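Long-range contact in DNA mismatch repair protein MLH3 (PDB 6RMN), which takes part in DNA mismatch repair, correcting insertion-deletion loops as one half of the MutLbeta heterodimer, this chain being the C-terminal part of MLH3: residues Tyr17-Arg31 and Leu42-Arg54. Numbering follows the deposited sequence.
Sequences YEVINQVDKKFILIR and LLVLVDQHACDER. With ZN (zinc ion), chain C; ZN (zinc ion), chain D.
A beta hairpin runs into the helix that carries the two-zinc site: strand 27-31 pairs antiparallel with strand 43-47, and I28 with V46 and I30 with V44 each exchange two backbone hydrogen bonds. On one face L45 CD2 packs against F27 CB (3.8 Å) and L29 CD1, while L43 CD2 meets I20 CD1 at 3.7 Å. On the other, I30 and V44 lie side by side, I30 CG1 to V44 CB 3.6 Å; chi1 of 65° turns CG1 onto V44, from where CD1 reaches V46 CG2. These are the middle strands of a four-stranded antiparallel sheet, completed by 18-23 and 232-234. D47 N-caps the helix, its OD1 accepting from H49 N and A50 N. E53 bridges the zincs: OE1 binds one with H49 NE2, C194 and a partner-chain residue, OE2 the other with C225 and H227. Where strand 43-47 passes into the helix, beside the 24-26 turn, Q48 N donates to K26 O (3.0 Å), and Q48 OE1 accepts a nearly straight bond (168°) from Q22 NE2, the amide planes 22° apart; Q48 NE2 donates to M199 O, and Q22 NE2 also to D202 O. Trimmed to an alanine here, Q48 would probably leave M199 O without its donor and Q22 NE2 without this acceptor.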
ATOM      1  N   TYR B  17      -2.171   2.576   9.535  1.00 61.02           N
ATOM      2  CA  TYR B  17      -1.692   2.461   8.157  1.00 58.12           C
ATOM      3  C   TYR B  17      -1.561   1.050   7.599  1.00 59.57           C
ATOM      4  O   TYR B  17      -0.696   0.285   8.056  1.00 60.99           O
ATOM      5  CB  TYR B  17      -0.347   3.198   7.976  1.00 58.24           C
ATOM      6  CG  TYR B  17      -0.481   4.685   7.723  1.00 60.20           C
ATOM      7  CD1 TYR B  17      -0.681   5.575   8.772  1.00 63.99           C
ATOM      8  CD2 TYR B  17      -0.382   5.206   6.437  1.00 59.41           C
ATOM      9  CE1 TYR B  17      -0.823   6.940   8.545  1.00 66.70           C
ATOM     10  CE2 TYR B  17      -0.504   6.570   6.199  1.00 60.65           C
ATOM     11  CZ  TYR B  17      -0.735   7.435   7.256  1.00 72.16           C
ATOM     12  OH  TYR B  17      -0.891   8.784   7.040  1.00 76.24           O
ATOM     13  N   GLU B  18      -2.350   0.763   6.522  1.00 51.03           N
ATOM     14  CA  GLU B  18      -2.359  -0.477   5.732  1.00 47.82           C
ATOM     15  C   GLU B  18      -1.411  -0.366   4.508  1.00 44.01           C
ATOM     16  O   GLU B  18      -1.375   0.671   3.844  1.00 42.26           O
ATOM     17  CB  GLU B  18      -3.795  -0.804   5.261  1.00 50.08           C
ATOM     18  CG  GLU B  18      -3.958  -2.222   4.729  1.00 61.89           C
ATOM     19  CD  GLU B  18      -5.371  -2.696   4.447  1.00 85.57           C
ATOM     20  OE1 GLU B  18      -6.156  -2.855   5.410  1.00 91.51           O
ATOM     21  OE2 GLU B  18      -5.681  -2.944   3.259  1.00 75.53           O
ATOM     22  N   VAL B  19      -0.674  -1.448   4.200  1.00 37.21           N
ATOM     23  CA  VAL B  19       0.262  -1.514   3.063  1.00 34.42           C
ATOM     24  C   VAL B  19      -0.471  -1.699   1.729  1.00 35.98           C
ATOM     25  O   VAL B  19      -1.286  -2.611   1.590  1.00 33.79           O
ATOM     26  CB  VAL B  19       1.345  -2.636   3.234  1.00 37.53           C
ATOM     27  CG1 VAL B  19       2.250  -2.742   2.003  1.00 35.96           C
ATOM     28  CG2 VAL B  19       2.188  -2.429   4.487  1.00 37.56           C
ATOM     29  N   ILE B  20      -0.078  -0.911   0.721  1.00 32.37           N
ATOM     30  CA  ILE B  20      -0.559  -1.058  -0.641  1.00 31.60           C
ATOM     31  C   ILE B  20       0.440  -2.030  -1.307  1.00 36.83           C
ATOM     32  O   ILE B  20       0.124  -3.213  -1.420  1.00 37.72           O
ATOM     33  CB  ILE B  20      -0.774   0.312  -1.357  1.00 33.59           C
ATOM     34  CG1 ILE B  20      -1.808   1.163  -0.554  1.00 34.19           C
ATOM     35  CG2 ILE B  20      -1.220   0.108  -2.832  1.00 32.06           C
ATOM     36  CD1 ILE B  20      -2.081   2.511  -1.052  1.00 41.83           C
ATOM     37  N   ASN B  21       1.671  -1.578  -1.639  1.00 32.81           N
ATOM     38  CA  ASN B  21       2.710  -2.461  -2.201  1.00 32.52           C
ATOM     39  C   ASN B  21       4.069  -1.757  -2.349  1.00 36.16           C
ATOM     40  O   ASN B  21       4.197  -0.579  -1.994  1.00 35.85           O
ATOM     41  CB  ASN B  21       2.268  -3.077  -3.556  1.00 30.01           C
ATOM     42  CG  ASN B  21       2.689  -4.517  -3.771  1.00 47.85           C
ATOM     43  OD1 ASN B  21       3.675  -5.019  -3.207  1.00 39.52           O
ATOM     44  ND2 ASN B  21       1.953  -5.210  -4.619  1.00 40.69           N
ATOM     45  N   GLN B  22       5.079  -2.483  -2.890  1.00 32.08           N
ATOM     46  CA  GLN B  22       6.402  -1.938  -3.178  1.00 31.17           C
ATOM     47  C   GLN B  22       6.290  -1.068  -4.436  1.00 36.12           C
ATOM     48  O   GLN B  22       5.555  -1.407  -5.370  1.00 34.90           O
ATOM     49  CB  GLN B  22       7.440  -3.059  -3.363  1.00 32.35           C
ATOM     50  CG  GLN B  22       8.894  -2.571  -3.359  1.00 32.23           C
ATOM     51  CD  GLN B  22       9.908  -3.631  -3.731  1.00 49.60           C
ATOM     52  OE1 GLN B  22       9.647  -4.576  -4.487  1.00 43.60           O
ATOM     53  NE2 GLN B  22      11.112  -3.481  -3.216  1.00 45.60           N
ATOM     54  N   VAL B  23       7.004   0.062  -4.436  1.00 34.87           N
ATOM     55  CA  VAL B  23       7.030   1.046  -5.517  1.00 35.70           C
ATOM     56  C   VAL B  23       8.487   1.260  -5.936  1.00 41.85           C
ATOM     57  O   VAL B  23       9.310   1.618  -5.095  1.00 41.94           O
ATOM     58  CB  VAL B  23       6.375   2.390  -5.059  1.00 39.23           C
ATOM     59  CG1 VAL B  23       6.623   3.516  -6.063  1.00 39.91           C
ATOM     60  CG2 VAL B  23       4.887   2.227  -4.795  1.00 38.40           C
ATOM     61  N   ASP B  24       8.795   1.038  -7.234  1.00 40.43           N
ATOM     62  CA  ASP B  24      10.092   1.273  -7.894  1.00 41.44           C
ATOM     63  C   ASP B  24      11.281   0.525  -7.250  1.00 45.04           C
ATOM     64  O   ASP B  24      12.434   0.895  -7.484  1.00 45.71           O
ATOM     65  CB  ASP B  24      10.352   2.800  -7.970  1.00 44.01           C
ATOM     66  CG  ASP B  24      11.465   3.248  -8.896  1.00 59.41           C
ATOM     67  OD1 ASP B  24      11.430   2.879 -10.090  1.00 62.74           O
ATOM     68  OD2 ASP B  24      12.363   3.977  -8.429  1.00 65.76           O
ATOM     69  N   LYS B  25      11.005  -0.571  -6.502  1.00 40.58           N
ATOM     70  CA  LYS B  25      12.009  -1.407  -5.802  1.00 40.62           C
ATOM     71  C   LYS B  25      12.795  -0.589  -4.749  1.00 42.85           C
ATOM     72  O   LYS B  25      13.922  -0.937  -4.389  1.00 43.42           O
ATOM     73  CB  LYS B  25      12.974  -2.151  -6.775  1.00 44.07           C
ATOM     74  CG  LYS B  25      12.398  -2.630  -8.096  1.00 51.31           C
ATOM     75  CD  LYS B  25      11.594  -3.893  -7.968  1.00 63.45           C
ATOM     76  CE  LYS B  25      11.035  -4.326  -9.304  1.00 75.97           C
ATOM     77  NZ  LYS B  25       9.768  -3.628  -9.634  1.00 87.81           N
ATOM     78  N   LYS B  26      12.195   0.506  -4.269  1.00 37.51           N
ATOM     79  CA  LYS B  26      12.824   1.402  -3.301  1.00 36.80           C
ATOM     80  C   LYS B  26      11.889   1.750  -2.147  1.00 39.18           C
ATOM     81  O   LYS B  26      12.361   1.987  -1.027  1.00 38.29           O
ATOM     82  CB  LYS B  26      13.255   2.713  -3.986  1.00 38.53           C
ATOM     83  CG  LYS B  26      14.365   2.549  -4.993  1.00 40.78           C
ATOM     84  CD  LYS B  26      14.606   3.823  -5.788  1.00 43.92           C
ATOM     85  CE  LYS B  26      15.713   3.620  -6.791  1.00 51.70           C
ATOM     86  NZ  LYS B  26      15.323   2.658  -7.864  1.00 60.70           N
ATOM     87  N   PHE B  27      10.576   1.840  -2.434  1.00 33.78           N
ATOM     88  CA  PHE B  27       9.604   2.294  -1.447  1.00 32.89           C
ATOM     89  C   PHE B  27       8.500   1.343  -1.134  1.00 35.36           C
ATOM     90  O   PHE B  27       8.188   0.466  -1.933  1.00 34.90           O
ATOM     91  CB  PHE B  27       8.983   3.633  -1.880  1.00 34.79           C
ATOM     92  CG  PHE B  27       9.982   4.680  -2.310  1.00 37.66           C
ATOM     93  CD1 PHE B  27      10.765   5.346  -1.373  1.00 40.50           C
ATOM     94  CD2 PHE B  27      10.125   5.017  -3.653  1.00 41.01           C
ATOM     95  CE1 PHE B  27      11.693   6.307  -1.775  1.00 42.69           C
ATOM     96  CE2 PHE B  27      11.047   5.990  -4.053  1.00 44.83           C
ATOM     97  CZ  PHE B  27      11.823   6.629  -3.110  1.00 42.94           C
ATOM     98  N   ILE B  28       7.880   1.543   0.029  1.00 31.42           N
ATOM     99  CA  ILE B  28       6.695   0.799   0.423  1.00 31.36           C
ATOM    100  C   ILE B  28       5.577   1.828   0.520  1.00 35.32           C
ATOM    101  O   ILE B  28       5.658   2.730   1.356  1.00 35.10           O
ATOM    102  CB  ILE B  28       6.870  -0.044   1.714  1.00 34.21           C
ATOM    103  CG1 ILE B  28       7.986  -1.114   1.524  1.00 34.04           C
ATOM    104  CG2 ILE B  28       5.523  -0.688   2.120  1.00 34.60           C
ATOM    105  CD1 ILE B  28       8.645  -1.599   2.803  1.00 32.32           C
ATOM    106  N   LEU B  29       4.580   1.741  -0.389  1.00 31.80           N
ATOM    107  CA  LEU B  29       3.441   2.654  -0.380  1.00 31.08           C
ATOM    108  C   LEU B  29       2.434   2.190   0.666  1.00 35.21           C
ATOM    109  O   LEU B  29       2.023   1.023   0.672  1.00 33.84           O
ATOM    110  CB  LEU B  29       2.789   2.778  -1.772  1.00 30.78           C
ATOM    111  CG  LEU B  29       1.557   3.722  -1.916  1.00 34.33           C
ATOM    112  CD1 LEU B  29       1.940   5.209  -1.723  1.00 33.92           C
ATOM    113  CD2 LEU B  29       0.873   3.519  -3.284  1.00 34.91           C
ATOM    114  N   ILE B  30       2.081   3.109   1.581  1.00 32.92           N
ATOM    115  CA  ILE B  30       1.133   2.855   2.664  1.00 33.26           C
ATOM    116  C   ILE B  30      -0.011   3.878   2.647  1.00 39.59           C
ATOM    117  O   ILE B  30       0.166   5.019   2.203  1.00 38.96           O
ATOM    118  CB  ILE B  30       1.836   2.724   4.053  1.00 36.26           C
ATOM    119  CG1 ILE B  30       2.512   4.049   4.513  1.00 37.32           C
ATOM    120  CG2 ILE B  30       2.840   1.536   4.069  1.00 33.13           C
ATOM    121  CD1 ILE B  30       2.941   4.128   6.040  1.00 38.93           C
ATOM    122  N   ARG B  31      -1.199   3.443   3.082  1.00 38.24           N
ATOM    123  CA  ARG B  31      -2.391   4.294   3.170  1.00 39.98           C
ATOM    124  C   ARG B  31      -2.940   4.303   4.584  1.00 47.27           C
ATOM    125  O   ARG B  31      -2.882   3.277   5.263  1.00 46.91           O
ATOM    126  CB  ARG B  31      -3.496   3.855   2.182  1.00 40.05           C
ATOM    127  CG  ARG B  31      -3.981   2.396   2.331  1.00 48.41           C
ATOM    128  CD  ARG B  31      -5.109   2.070   1.377  1.00 55.80           C
ATOM    129  NE  ARG B  31      -5.532   0.674   1.481  1.00 61.74           N
ATOM    130  CZ  ARG B  31      -6.718   0.211   1.094  1.00 76.74           C
ATOM    131  NH1 ARG B  31      -7.628   1.034   0.589  1.00 69.03           N
ATOM    132  NH2 ARG B  31      -7.009  -1.075   1.227  1.00 62.47           N
ATOM    133  N   LEU B  42      -2.791  10.750   4.273  1.00 53.19           N
ATOM    134  CA  LEU B  42      -3.468   9.607   3.650  1.00 52.05           C
ATOM    135  C   LEU B  42      -2.489   8.637   2.956  1.00 49.95           C
ATOM    136  O   LEU B  42      -2.539   7.449   3.248  1.00 49.23           O
ATOM    137  CB  LEU B  42      -4.611  10.042   2.697  1.00 53.56           C
ATOM    138  CG  LEU B  42      -5.344   8.903   1.905  1.00 58.92           C
ATOM    139  CD1 LEU B  42      -6.651   8.493   2.584  1.00 60.61           C
ATOM    140  CD2 LEU B  42      -5.601   9.299   0.445  1.00 60.81           C
ATOM    141  N   LEU B  43      -1.635   9.124   2.030  1.00 42.74           N
ATOM    142  CA  LEU B  43      -0.657   8.289   1.316  1.00 39.64           C
ATOM    143  C   LEU B  43       0.774   8.632   1.715  1.00 42.56           C
ATOM    144  O   LEU B  43       1.167   9.803   1.689  1.00 42.84           O
ATOM    145  CB  LEU B  43      -0.819   8.355  -0.223  1.00 38.47           C
ATOM    146  CG  LEU B  43      -2.011   7.626  -0.893  1.00 41.32           C
ATOM    147  CD1 LEU B  43      -1.897   7.698  -2.404  1.00 40.63           C
ATOM    148  CD2 LEU B  43      -2.098   6.152  -0.500  1.00 40.14           C
ATOM    149  N   VAL B  44       1.550   7.605   2.092  1.00 37.31           N
ATOM    150  CA  VAL B  44       2.942   7.741   2.527  1.00 35.64           C
ATOM    151  C   VAL B  44       3.843   6.712   1.806  1.00 39.21           C
ATOM    152  O   VAL B  44       3.452   5.548   1.641  1.00 36.92           O
ATOM    153  CB  VAL B  44       3.045   7.628   4.086  1.00 39.15           C
ATOM    154  CG1 VAL B  44       4.488   7.477   4.575  1.00 38.07           C
ATOM    155  CG2 VAL B  44       2.361   8.801   4.788  1.00 40.08           C
ATOM    156  N   LEU B  45       5.057   7.163   1.389  1.00 37.51           N
ATOM    157  CA  LEU B  45       6.112   6.338   0.792  1.00 36.70           C
ATOM    158  C   LEU B  45       7.242   6.148   1.837  1.00 40.10           C
ATOM    159  O   LEU B  45       7.855   7.124   2.294  1.00 40.33           O
ATOM    160  CB  LEU B  45       6.670   6.960  -0.501  1.00 37.16           C
ATOM    161  CG  LEU B  45       5.793   6.876  -1.754  1.00 41.92           C
ATOM    162  CD1 LEU B  45       6.370   7.734  -2.870  1.00 43.36           C
ATOM    163  CD2 LEU B  45       5.659   5.447  -2.245  1.00 42.68           C
ATOM    164  N   VAL B  46       7.470   4.888   2.247  1.00 33.70           N
ATOM    165  CA  VAL B  46       8.485   4.518   3.223  1.00 31.98           C
ATOM    166  C   VAL B  46       9.734   4.019   2.481  1.00 37.43           C
ATOM    167  O   VAL B  46       9.613   3.153   1.606  1.00 38.31           O
ATOM    168  CB  VAL B  46       7.937   3.452   4.223  1.00 34.01           C
ATOM    169  CG1 VAL B  46       8.983   3.074   5.268  1.00 33.50           C
ATOM    170  CG2 VAL B  46       6.648   3.922   4.898  1.00 34.01           C
ATOM    171  N   ASP B  47      10.932   4.552   2.838  1.00 33.50           N
ATOM    172  CA  ASP B  47      12.215   4.090   2.300  1.00 32.57           C
ATOM    173  C   ASP B  47      12.401   2.646   2.853  1.00 35.91           C
ATOM    174  O   ASP B  47      12.398   2.459   4.076  1.00 35.53           O
ATOM    175  CB  ASP B  47      13.330   5.028   2.795  1.00 34.52           C
ATOM    176  CG  ASP B  47      14.764   4.708   2.369  1.00 50.27           C
ATOM    177  OD1 ASP B  47      15.085   3.511   2.182  1.00 52.93           O
ATOM    178  OD2 ASP B  47      15.580   5.648   2.280  1.00 56.55           O
ATOM    179  N   GLN B  48      12.498   1.629   1.971  1.00 31.68           N
ATOM    180  CA  GLN B  48      12.621   0.231   2.434  1.00 31.43           C
ATOM    181  C   GLN B  48      13.933  -0.062   3.180  1.00 35.80           C
ATOM    182  O   GLN B  48      13.963  -0.943   4.040  1.00 35.51           O
ATOM    183  CB  GLN B  48      12.400  -0.779   1.299  1.00 32.87           C
ATOM    184  CG  GLN B  48      13.552  -0.869   0.291  1.00 33.61           C
ATOM    185  CD  GLN B  48      13.162  -1.537  -0.985  1.00 41.31           C
ATOM    186  OE1 GLN B  48      12.029  -1.427  -1.455  1.00 36.32           O
ATOM    187  NE2 GLN B  48      14.097  -2.240  -1.579  1.00 32.06           N
ATOM    188  N   HIS B  49      15.004   0.668   2.848  1.00 32.69           N
ATOM    189  CA  HIS B  49      16.295   0.497   3.492  1.00 32.76           C
ATOM    190  C   HIS B  49      16.270   1.105   4.905  1.00 35.42           C
ATOM    191  O   HIS B  49      16.625   0.416   5.863  1.00 34.28           O
ATOM    192  CB  HIS B  49      17.425   1.083   2.631  1.00 34.10           C
ATOM    193  CG  HIS B  49      18.747   1.064   3.321  1.00 37.27           C
ATOM    194  ND1 HIS B  49      19.445  -0.110   3.503  1.00 39.16           N
ATOM    195  CD2 HIS B  49      19.413   2.066   3.925  1.00 38.51           C
ATOM    196  CE1 HIS B  49      20.527   0.215   4.177  1.00 38.51           C
ATOM    197  NE2 HIS B  49      20.557   1.515   4.445  1.00 38.91           N
ATOM    198  N   ALA B  50      15.812   2.370   5.025  1.00 31.80           N
ATOM    199  CA  ALA B  50      15.685   3.112   6.285  1.00 32.08           C
ATOM    200  C   ALA B  50      14.787   2.376   7.276  1.00 35.40           C
ATOM    201  O   ALA B  50      15.111   2.301   8.457  1.00 34.41           O
ATOM    202  CB  ALA B  50      15.135   4.508   6.018  1.00 33.25           C
ATOM    203  N   CYS B  51      13.678   1.813   6.776  1.00 31.79           N
ATOM    204  CA  CYS B  51      12.704   1.018   7.519  1.00 31.66           C
ATOM    205  C   CYS B  51      13.384  -0.198   8.165  1.00 35.08           C
ATOM    206  O   CYS B  51      13.280  -0.388   9.372  1.00 36.55           O
ATOM    207  CB  CYS B  51      11.571   0.588   6.587  1.00 32.28           C
ATOM    208  SG  CYS B  51      10.333  -0.467   7.374  1.00 36.97           S
ATOM    209  N   ASP B  52      14.076  -1.011   7.352  1.00 30.68           N
ATOM    210  CA  ASP B  52      14.781  -2.215   7.774  1.00 30.64           C
ATOM    211  C   ASP B  52      15.938  -1.893   8.735  1.00 34.69           C
ATOM    212  O   ASP B  52      16.058  -2.537   9.786  1.00 34.70           O
ATOM    213  CB  ASP B  52      15.272  -3.008   6.544  1.00 32.66           C
ATOM    214  CG  ASP B  52      15.587  -4.468   6.832  1.00 43.79           C
ATOM    215  OD1 ASP B  52      15.047  -5.017   7.842  1.00 46.32           O
ATOM    216  OD2 ASP B  52      16.350  -5.072   6.050  1.00 45.99           O
ATOM    217  N   GLU B  53      16.751  -0.869   8.391  1.00 30.93           N
ATOM    218  CA  GLU B  53      17.877  -0.375   9.195  1.00 31.36           C
ATOM    219  C   GLU B  53      17.407   0.075  10.588  1.00 35.11           C
ATOM    220  O   GLU B  53      18.077  -0.239  11.571  1.00 36.19           O
ATOM    221  CB  GLU B  53      18.583   0.770   8.461  1.00 32.74           C
ATOM    222  CG  GLU B  53      19.808   1.340   9.146  1.00 38.39           C
ATOM    223  CD  GLU B  53      20.389   2.474   8.332  1.00 46.47           C
ATOM    224  OE1 GLU B  53      20.966   2.199   7.256  1.00 34.97           O
ATOM    225  OE2 GLU B  53      20.211   3.643   8.738  1.00 26.73           O
ATOM    226  N   ARG B  54      16.248   0.765  10.664  1.00 29.89           N
ATOM    227  CA  ARG B  54      15.640   1.221  11.907  1.00 29.52           C
ATOM    228  C   ARG B  54      15.256   0.055  12.835  1.00 33.21           C
ATOM    229  O   ARG B  54      15.570   0.090  14.035  1.00 33.33           O
ATOM    230  CB  ARG B  54      14.405   2.091  11.629  1.00 28.81           C
ATOM    231  CG  ARG B  54      13.778   2.651  12.905  1.00 36.96           C
ATOM    232  CD  ARG B  54      14.636   3.784  13.390  1.00 43.32           C
ATOM    233  NE  ARG B  54      15.123   3.580  14.738  1.00 49.58           N
ATOM    234  CZ  ARG B  54      15.871   4.456  15.394  1.00 52.65           C
ATOM    235  NH1 ARG B  54      16.243   5.592  14.812  1.00 25.71           N
ATOM    236  NH2 ARG B  54      16.262   4.203  16.630  1.00 51.30           N
TER
HETATM  237 ZN    ZN C 901      21.910   2.693   5.597  1.00 47.75          ZN
HETATM  238 ZN    ZN D 902      20.796   5.625   7.663  1.00 47.87          ZN